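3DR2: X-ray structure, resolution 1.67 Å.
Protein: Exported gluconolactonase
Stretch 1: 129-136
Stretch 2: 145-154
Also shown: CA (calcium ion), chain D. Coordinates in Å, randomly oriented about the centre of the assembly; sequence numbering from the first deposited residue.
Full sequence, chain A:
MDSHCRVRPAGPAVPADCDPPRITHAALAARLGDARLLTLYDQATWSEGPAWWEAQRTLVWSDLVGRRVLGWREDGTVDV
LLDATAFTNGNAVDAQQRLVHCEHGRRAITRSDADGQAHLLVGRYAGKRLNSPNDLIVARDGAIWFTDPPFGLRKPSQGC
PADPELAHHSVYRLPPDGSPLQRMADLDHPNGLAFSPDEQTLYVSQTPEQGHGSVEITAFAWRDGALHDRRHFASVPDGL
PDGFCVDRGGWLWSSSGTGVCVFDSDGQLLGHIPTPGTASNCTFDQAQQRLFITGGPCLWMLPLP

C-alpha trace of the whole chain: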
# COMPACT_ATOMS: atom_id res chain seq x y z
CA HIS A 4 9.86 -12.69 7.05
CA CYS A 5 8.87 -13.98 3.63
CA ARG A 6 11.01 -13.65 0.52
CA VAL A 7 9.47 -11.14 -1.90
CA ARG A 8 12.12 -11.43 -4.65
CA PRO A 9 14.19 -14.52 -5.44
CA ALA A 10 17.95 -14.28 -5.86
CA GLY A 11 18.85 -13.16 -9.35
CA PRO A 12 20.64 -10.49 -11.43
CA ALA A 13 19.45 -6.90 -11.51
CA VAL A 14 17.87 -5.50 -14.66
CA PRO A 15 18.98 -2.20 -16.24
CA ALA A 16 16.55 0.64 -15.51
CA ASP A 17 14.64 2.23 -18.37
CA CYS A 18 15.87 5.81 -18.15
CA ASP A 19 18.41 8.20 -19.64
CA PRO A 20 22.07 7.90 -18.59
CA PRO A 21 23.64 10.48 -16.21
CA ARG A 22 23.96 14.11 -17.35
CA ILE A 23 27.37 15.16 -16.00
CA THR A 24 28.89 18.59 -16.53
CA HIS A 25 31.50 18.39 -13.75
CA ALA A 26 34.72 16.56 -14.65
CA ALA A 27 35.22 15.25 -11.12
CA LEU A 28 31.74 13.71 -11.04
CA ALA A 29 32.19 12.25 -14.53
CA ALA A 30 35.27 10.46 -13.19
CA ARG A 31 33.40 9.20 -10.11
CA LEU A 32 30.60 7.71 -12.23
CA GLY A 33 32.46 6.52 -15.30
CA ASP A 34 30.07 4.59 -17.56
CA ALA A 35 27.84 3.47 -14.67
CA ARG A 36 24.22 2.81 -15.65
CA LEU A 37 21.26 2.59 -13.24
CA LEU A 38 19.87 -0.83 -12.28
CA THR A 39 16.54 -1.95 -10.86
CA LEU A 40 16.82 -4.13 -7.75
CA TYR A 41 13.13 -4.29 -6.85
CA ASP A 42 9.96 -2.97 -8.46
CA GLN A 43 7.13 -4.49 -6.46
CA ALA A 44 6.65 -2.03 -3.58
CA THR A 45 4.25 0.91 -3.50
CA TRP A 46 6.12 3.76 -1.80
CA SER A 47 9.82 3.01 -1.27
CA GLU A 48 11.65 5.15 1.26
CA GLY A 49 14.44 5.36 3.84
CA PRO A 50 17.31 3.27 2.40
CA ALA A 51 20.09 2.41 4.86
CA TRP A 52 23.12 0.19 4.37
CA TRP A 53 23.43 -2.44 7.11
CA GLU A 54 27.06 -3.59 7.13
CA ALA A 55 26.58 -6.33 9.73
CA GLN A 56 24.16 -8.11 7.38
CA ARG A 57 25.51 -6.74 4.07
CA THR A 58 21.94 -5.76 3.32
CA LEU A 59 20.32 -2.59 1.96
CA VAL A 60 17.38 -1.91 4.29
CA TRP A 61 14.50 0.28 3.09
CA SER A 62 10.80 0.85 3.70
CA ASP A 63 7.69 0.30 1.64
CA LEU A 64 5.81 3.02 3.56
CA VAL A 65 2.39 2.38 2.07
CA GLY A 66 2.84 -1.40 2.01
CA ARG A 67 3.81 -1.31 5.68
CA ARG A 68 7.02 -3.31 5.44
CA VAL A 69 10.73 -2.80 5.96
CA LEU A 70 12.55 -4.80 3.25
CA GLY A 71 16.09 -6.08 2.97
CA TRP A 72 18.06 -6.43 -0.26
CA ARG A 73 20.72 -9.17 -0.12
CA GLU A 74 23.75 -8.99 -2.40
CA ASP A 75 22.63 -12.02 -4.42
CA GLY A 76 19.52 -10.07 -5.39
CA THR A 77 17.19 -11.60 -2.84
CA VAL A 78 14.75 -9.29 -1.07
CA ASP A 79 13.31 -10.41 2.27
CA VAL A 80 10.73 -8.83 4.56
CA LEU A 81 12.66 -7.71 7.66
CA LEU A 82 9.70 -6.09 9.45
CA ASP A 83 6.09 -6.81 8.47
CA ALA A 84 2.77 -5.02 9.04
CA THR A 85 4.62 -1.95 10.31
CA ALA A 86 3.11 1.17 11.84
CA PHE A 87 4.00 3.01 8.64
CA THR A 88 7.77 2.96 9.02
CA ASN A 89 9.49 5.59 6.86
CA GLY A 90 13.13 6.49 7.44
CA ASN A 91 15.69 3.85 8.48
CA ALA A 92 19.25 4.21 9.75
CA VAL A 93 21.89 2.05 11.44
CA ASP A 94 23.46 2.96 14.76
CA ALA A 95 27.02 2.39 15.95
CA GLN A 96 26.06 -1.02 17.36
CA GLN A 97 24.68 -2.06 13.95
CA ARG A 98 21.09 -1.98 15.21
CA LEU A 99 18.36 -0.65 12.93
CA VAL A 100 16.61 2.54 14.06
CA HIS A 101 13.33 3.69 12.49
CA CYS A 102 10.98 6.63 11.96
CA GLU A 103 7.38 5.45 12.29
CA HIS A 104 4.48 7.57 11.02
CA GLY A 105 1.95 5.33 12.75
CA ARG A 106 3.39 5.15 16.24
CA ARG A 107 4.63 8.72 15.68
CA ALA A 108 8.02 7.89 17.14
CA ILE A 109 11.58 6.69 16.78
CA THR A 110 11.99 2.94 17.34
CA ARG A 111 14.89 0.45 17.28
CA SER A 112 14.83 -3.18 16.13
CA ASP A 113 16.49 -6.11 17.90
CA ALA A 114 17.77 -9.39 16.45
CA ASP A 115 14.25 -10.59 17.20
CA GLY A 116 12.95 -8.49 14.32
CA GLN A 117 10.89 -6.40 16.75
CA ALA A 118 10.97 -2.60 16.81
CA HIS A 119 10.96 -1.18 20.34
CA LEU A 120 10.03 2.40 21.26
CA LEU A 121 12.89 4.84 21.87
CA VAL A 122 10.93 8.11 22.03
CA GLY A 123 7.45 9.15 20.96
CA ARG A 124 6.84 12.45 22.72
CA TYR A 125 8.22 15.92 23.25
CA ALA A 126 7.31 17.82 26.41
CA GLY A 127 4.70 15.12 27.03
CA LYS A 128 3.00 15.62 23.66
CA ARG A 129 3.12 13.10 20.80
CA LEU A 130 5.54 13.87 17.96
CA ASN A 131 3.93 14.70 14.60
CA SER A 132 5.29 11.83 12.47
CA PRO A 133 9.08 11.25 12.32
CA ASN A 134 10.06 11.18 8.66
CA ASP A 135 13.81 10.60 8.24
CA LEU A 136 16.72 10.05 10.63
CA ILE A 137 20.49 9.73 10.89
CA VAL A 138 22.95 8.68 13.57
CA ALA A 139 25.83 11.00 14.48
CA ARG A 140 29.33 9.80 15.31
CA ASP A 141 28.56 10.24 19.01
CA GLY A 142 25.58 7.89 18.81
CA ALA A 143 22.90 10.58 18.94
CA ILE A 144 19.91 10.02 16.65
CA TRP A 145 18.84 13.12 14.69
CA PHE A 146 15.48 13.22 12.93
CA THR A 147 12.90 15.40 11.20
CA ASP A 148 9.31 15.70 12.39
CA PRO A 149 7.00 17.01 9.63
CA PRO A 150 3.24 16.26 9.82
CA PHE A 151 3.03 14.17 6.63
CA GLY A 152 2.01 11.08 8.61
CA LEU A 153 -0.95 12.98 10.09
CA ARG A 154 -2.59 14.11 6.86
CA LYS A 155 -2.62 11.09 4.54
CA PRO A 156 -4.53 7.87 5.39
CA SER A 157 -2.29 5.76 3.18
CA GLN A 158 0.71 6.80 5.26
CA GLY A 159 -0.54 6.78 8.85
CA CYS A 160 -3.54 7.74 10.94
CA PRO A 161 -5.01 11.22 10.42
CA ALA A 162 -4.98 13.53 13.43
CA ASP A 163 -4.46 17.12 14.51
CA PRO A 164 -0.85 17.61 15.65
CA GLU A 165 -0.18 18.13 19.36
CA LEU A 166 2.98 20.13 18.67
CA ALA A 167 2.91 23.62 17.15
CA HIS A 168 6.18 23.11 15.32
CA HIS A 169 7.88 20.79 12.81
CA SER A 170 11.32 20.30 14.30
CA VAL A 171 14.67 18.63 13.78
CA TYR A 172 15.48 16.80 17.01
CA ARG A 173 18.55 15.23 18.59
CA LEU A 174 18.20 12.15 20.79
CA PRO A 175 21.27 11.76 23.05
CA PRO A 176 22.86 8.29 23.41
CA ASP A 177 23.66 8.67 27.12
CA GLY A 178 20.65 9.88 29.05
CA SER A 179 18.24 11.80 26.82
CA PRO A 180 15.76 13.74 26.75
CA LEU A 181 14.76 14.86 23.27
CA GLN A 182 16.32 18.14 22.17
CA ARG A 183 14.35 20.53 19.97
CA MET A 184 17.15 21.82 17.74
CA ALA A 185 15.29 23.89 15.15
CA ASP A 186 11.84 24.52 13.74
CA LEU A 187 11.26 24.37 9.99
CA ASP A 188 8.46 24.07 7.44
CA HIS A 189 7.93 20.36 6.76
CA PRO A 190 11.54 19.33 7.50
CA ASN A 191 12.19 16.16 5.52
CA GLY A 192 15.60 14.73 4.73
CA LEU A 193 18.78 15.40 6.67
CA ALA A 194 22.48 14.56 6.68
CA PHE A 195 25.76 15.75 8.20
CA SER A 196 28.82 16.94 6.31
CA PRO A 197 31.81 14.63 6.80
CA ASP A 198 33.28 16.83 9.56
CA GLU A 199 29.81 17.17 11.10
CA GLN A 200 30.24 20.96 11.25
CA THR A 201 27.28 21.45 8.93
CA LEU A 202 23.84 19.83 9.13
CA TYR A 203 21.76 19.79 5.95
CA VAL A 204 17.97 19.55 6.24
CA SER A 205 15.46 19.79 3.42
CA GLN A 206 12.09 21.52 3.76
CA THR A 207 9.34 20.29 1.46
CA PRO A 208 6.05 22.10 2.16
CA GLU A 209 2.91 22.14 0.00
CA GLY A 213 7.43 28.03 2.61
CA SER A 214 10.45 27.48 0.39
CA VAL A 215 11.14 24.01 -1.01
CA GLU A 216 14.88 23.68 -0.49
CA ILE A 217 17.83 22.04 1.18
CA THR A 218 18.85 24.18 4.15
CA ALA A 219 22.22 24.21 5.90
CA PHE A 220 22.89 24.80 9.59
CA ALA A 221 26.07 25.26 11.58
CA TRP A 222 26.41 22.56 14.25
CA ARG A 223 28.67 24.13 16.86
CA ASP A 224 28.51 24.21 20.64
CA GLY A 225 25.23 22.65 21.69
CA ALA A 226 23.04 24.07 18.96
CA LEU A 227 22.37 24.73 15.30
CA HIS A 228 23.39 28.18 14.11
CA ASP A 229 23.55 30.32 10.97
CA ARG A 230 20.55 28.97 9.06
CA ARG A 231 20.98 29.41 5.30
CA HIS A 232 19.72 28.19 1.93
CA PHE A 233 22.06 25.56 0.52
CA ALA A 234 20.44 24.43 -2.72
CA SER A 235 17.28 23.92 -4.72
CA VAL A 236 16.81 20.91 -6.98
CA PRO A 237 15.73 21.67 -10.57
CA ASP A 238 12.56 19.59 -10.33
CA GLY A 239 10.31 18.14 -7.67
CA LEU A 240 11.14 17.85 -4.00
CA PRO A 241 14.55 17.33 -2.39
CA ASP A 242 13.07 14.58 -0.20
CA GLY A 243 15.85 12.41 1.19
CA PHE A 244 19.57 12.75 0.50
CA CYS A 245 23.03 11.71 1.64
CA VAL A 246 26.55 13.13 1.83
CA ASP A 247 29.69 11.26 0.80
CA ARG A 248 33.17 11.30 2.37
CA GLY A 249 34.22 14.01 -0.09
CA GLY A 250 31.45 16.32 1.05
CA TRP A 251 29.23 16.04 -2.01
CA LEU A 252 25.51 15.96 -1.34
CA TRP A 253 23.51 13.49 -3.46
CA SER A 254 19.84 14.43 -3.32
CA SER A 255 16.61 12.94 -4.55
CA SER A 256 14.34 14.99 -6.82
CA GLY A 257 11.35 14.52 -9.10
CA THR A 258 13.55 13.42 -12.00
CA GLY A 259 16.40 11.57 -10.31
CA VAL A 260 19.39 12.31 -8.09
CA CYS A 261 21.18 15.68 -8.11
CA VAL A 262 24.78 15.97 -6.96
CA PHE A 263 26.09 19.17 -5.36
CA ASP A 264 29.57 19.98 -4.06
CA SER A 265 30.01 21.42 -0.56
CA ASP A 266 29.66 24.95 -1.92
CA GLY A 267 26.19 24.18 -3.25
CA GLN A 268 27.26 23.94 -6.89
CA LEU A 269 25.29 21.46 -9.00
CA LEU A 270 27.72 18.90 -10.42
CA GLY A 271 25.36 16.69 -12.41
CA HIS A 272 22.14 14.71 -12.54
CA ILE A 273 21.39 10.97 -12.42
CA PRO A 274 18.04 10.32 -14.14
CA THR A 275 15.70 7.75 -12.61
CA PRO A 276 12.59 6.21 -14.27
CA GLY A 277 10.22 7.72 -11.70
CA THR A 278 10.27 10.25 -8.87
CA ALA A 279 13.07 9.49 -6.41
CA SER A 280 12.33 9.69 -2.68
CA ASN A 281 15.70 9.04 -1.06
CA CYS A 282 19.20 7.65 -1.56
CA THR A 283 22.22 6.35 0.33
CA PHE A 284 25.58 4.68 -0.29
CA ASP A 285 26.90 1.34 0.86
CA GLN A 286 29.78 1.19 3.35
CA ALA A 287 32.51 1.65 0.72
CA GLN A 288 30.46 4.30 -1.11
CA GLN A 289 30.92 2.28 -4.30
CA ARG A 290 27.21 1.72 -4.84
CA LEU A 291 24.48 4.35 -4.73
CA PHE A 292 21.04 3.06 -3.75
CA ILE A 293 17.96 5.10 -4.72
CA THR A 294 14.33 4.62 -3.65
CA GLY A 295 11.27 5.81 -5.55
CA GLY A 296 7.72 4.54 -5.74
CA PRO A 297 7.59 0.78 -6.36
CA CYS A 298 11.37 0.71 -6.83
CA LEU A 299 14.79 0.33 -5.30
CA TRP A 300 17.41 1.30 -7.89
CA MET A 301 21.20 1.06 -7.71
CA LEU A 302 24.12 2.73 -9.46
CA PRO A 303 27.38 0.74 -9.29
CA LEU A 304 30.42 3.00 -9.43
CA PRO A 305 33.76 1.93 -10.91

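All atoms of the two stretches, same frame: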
# COMPACT_ATOMS: atom_id res chain seq x y z
N ARG A 129 2.67 13.98 21.88
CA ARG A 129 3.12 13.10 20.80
C ARG A 129 3.79 13.87 19.68
O ARG A 129 3.40 15.00 19.35
CB ARG A 129 1.94 12.31 20.22
CG ARG A 129 1.25 11.36 21.20
CD ARG A 129 0.27 10.42 20.50
NE ARG A 129 0.95 9.39 19.70
CZ ARG A 129 0.32 8.45 19.01
NH1 ARG A 129 -1.00 8.38 19.01
NH2 ARG A 129 1.01 7.55 18.31
N LEU A 130 4.82 13.27 19.08
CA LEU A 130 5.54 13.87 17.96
C LEU A 130 4.55 13.85 16.80
O LEU A 130 3.55 13.13 16.85
CB LEU A 130 6.76 13.01 17.62
CG LEU A 130 7.85 12.94 18.70
CD1 LEU A 130 8.82 11.80 18.41
CD2 LEU A 130 8.59 14.27 18.75
N ASN A 131 4.82 14.63 15.76
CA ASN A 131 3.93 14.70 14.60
C ASN A 131 3.94 13.38 13.81
O ASN A 131 2.93 12.70 13.70
CB ASN A 131 4.34 15.85 13.67
CG ASN A 131 4.24 17.21 14.34
OD1 ASN A 131 3.32 17.48 15.11
ND2 ASN A 131 5.19 18.09 14.02
N SER A 132 5.10 13.05 13.26
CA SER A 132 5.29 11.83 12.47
C SER A 132 6.71 11.83 11.92
O SER A 132 6.95 12.32 10.81
CB SER A 132 4.27 11.75 11.33
OG SER A 132 4.12 13.01 10.68
N PRO A 133 7.67 11.32 12.70
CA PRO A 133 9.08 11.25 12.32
C PRO A 133 9.18 10.74 10.89
O PRO A 133 8.62 9.70 10.55
CB PRO A 133 9.67 10.29 13.34
CG PRO A 133 8.88 10.63 14.57
CD PRO A 133 7.47 10.73 14.04
N ASN A 134 9.92 11.48 10.08
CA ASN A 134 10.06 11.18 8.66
C ASN A 134 11.38 10.52 8.26
O ASN A 134 11.38 9.44 7.67
CB ASN A 134 9.85 12.49 7.88
CG ASN A 134 9.68 12.26 6.40
OD1 ASN A 134 10.62 11.87 5.71
ND2 ASN A 134 8.47 12.51 5.90
N ASP A 135 12.50 11.17 8.58
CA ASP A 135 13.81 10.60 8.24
C ASP A 135 14.74 10.78 9.43
O ASP A 135 14.51 11.65 10.29
CB ASP A 135 14.36 11.31 6.99
CG ASP A 135 15.34 10.44 6.20
OD1 ASP A 135 15.65 10.79 5.04
OD2 ASP A 135 15.79 9.40 6.74
N LEU A 136 15.79 9.96 9.51
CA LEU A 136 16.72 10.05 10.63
C LEU A 136 18.13 9.64 10.25
O LEU A 136 18.35 8.99 9.22
CB LEU A 136 16.24 9.18 11.80
CG LEU A 136 16.48 7.66 11.74
CD1 LEU A 136 15.87 7.02 12.98
CD2 LEU A 136 15.85 7.07 10.48
N TRP A 145 19.43 11.85 15.12
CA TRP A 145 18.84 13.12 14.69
C TRP A 145 17.71 12.79 13.72
O TRP A 145 17.86 11.93 12.87
CB TRP A 145 19.86 13.98 13.96
CG TRP A 145 20.97 14.52 14.81
CD1 TRP A 145 21.96 13.81 15.42
CD2 TRP A 145 21.21 15.90 15.11
NE1 TRP A 145 22.82 14.67 16.09
CE2 TRP A 145 22.38 15.96 15.91
CE3 TRP A 145 20.56 17.09 14.77
CZ2 TRP A 145 22.90 17.17 16.38
CZ3 TRP A 145 21.08 18.29 15.24
CH2 TRP A 145 22.24 18.32 16.03
N PHE A 146 16.59 13.50 13.84
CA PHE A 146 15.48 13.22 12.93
C PHE A 146 14.59 14.42 12.67
O PHE A 146 14.63 15.40 13.41
CB PHE A 146 14.66 12.05 13.47
CG PHE A 146 13.92 12.34 14.76
CD1 PHE A 146 12.61 12.82 14.73
CD2 PHE A 146 14.51 12.08 15.99
CE1 PHE A 146 11.90 13.04 15.91
CE2 PHE A 146 13.81 12.29 17.18
CZ PHE A 146 12.49 12.77 17.14
N THR A 147 13.82 14.34 11.59
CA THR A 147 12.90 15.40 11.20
C THR A 147 11.48 15.00 11.59
O THR A 147 11.11 13.82 11.54
CB THR A 147 12.94 15.63 9.68
OG1 THR A 147 12.67 14.39 9.01
CG2 THR A 147 14.30 16.16 9.27
N ASP A 148 10.67 15.98 11.96
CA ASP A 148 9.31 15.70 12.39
C ASP A 148 8.20 16.49 11.68
O ASP A 148 7.48 17.26 12.30
CB ASP A 148 9.20 15.92 13.90
CG ASP A 148 7.93 15.33 14.48
OD1 ASP A 148 7.35 15.93 15.41
OD2 ASP A 148 7.51 14.25 14.01
N PRO A 149 8.06 16.30 10.36
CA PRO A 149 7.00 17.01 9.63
C PRO A 149 5.69 16.29 9.93
O PRO A 149 5.70 15.19 10.49
CB PRO A 149 7.44 16.86 8.18
CG PRO A 149 7.99 15.46 8.17
CD PRO A 149 8.82 15.41 9.45
N PRO A 150 4.54 16.88 9.56
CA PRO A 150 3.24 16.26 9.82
C PRO A 150 2.67 15.39 8.69
O PRO A 150 1.48 15.10 8.68
CB PRO A 150 2.35 17.46 10.09
CG PRO A 150 2.86 18.42 9.07
CD PRO A 150 4.37 18.29 9.18
N PHE A 151 3.51 14.98 7.75
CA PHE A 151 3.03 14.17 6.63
C PHE A 151 2.23 12.94 7.07
O PHE A 151 1.20 12.62 6.47
CB PHE A 151 4.20 13.74 5.74
CG PHE A 151 4.82 14.88 4.98
CD1 PHE A 151 4.06 15.61 4.06
CD2 PHE A 151 6.15 15.24 5.18
CE1 PHE A 151 4.62 16.67 3.35
CE2 PHE A 151 6.72 16.29 4.47
CZ PHE A 151 5.95 17.01 3.56
N GLY A 152 2.70 12.27 8.12
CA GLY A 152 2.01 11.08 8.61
C GLY A 152 0.67 11.34 9.27
O GLY A 152 -0.05 10.40 9.62
N LEU A 153 0.31 12.61 9.45
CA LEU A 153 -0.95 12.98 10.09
C LEU A 153 -2.00 13.49 9.11
O LEU A 153 -3.12 13.81 9.52
CB LEU A 153 -0.72 14.06 11.14
CG LEU A 153 0.25 13.76 12.28
CD1 LEU A 153 0.40 14.99 13.17
CD2 LEU A 153 -0.28 12.58 13.07
N ARG A 154 -1.66 13.57 7.83
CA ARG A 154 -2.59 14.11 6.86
C ARG A 154 -2.73 13.30 5.58
O ARG A 154 -3.04 13.85 4.52
CB ARG A 154 -2.19 15.56 6.55
CG ARG A 154 -2.31 16.47 7.79
CD ARG A 154 -1.45 17.73 7.72
NE ARG A 154 -1.61 18.56 8.91
CZ ARG A 154 -0.88 19.63 9.20
NH1 ARG A 154 0.09 20.02 8.38
NH2 ARG A 154 -1.11 20.33 10.30
CA CA D . 11.46 11.63 3.48
O HOH W 1 8.98 11.16 3.13
O HOH W 2 12.06 9.70 4.80
O HOH W 3 13.78 12.15 3.74
O HOH W 4 12.82 10.39 1.86

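Stretches 129-136 and 145-154 run antiparallel, burying 681 Å² between them, but true sheet pairing is confined to one end: the one bridge is Leu136 with Phe146; backbone bonds continue through Thr147, and further along side chains of Asn131, Ser132 and Asp148 bond to main-chain atoms across the gap. At Trp145 the carbonyl does the work: its O lies 3.1 Å from Leu136 CA in a CA-H...O contact, while the indole leads away. Phe146 pairs with Leu136 in a non-hydrogen-bonded antiparallel bridge (CA to CA 4.1 Å), so their side chains share one face of the sheet, CB to CB 3.7 Å. The Phe146 ring meets apolar neighbours obliquely, with Leu130 CD1 4.0 Å from its CZ and Pro133 CG 4.1 Å from its CE1. Thr147 ties the two backbones through both its main-chain groups: its N donates to Asp135 O (3.1 Å) and its O accepts from Asn134 N (3.0 Å). Its OG1 also accepts from Asp135 N, at 3.3 Å. Asp148 turns its carboxylate to the opposing backbone, where OD1 accepts from Asn131 N (2.9 Å) and OD2 from Ser132 N (2.8 Å), giving a buried charge two amide donors. The Asp148 carbonyl O is met by Asn131 ND2 at 3.0 Å, nearly linear. Pro149, which has no amide hydrogen, offers its O to Ser132 OG (2.7 Å); its ring CD packs 3.5 Å from Asn134 CB. Pro150 O accepts from Leu153 N (2.9 Å), closing the turn. The Phe151 ring approaches Asn134 ND2 obliquely, 3.7 Å from CD2. Gly152 N donates to Ser132 OG (3.0 Å), so this hydroxyl, donor to Pro149, links two points of the turn; a CB on Gly152 would sit 2.6 Å from Ser132 CB, a clash. Leu153 points toward stretch 1, its CG 3.2 Å from Asn131 O, whereas Arg154 makes no contact. Asn134 OD1 meanwhile binds calcium at 2.4 Å.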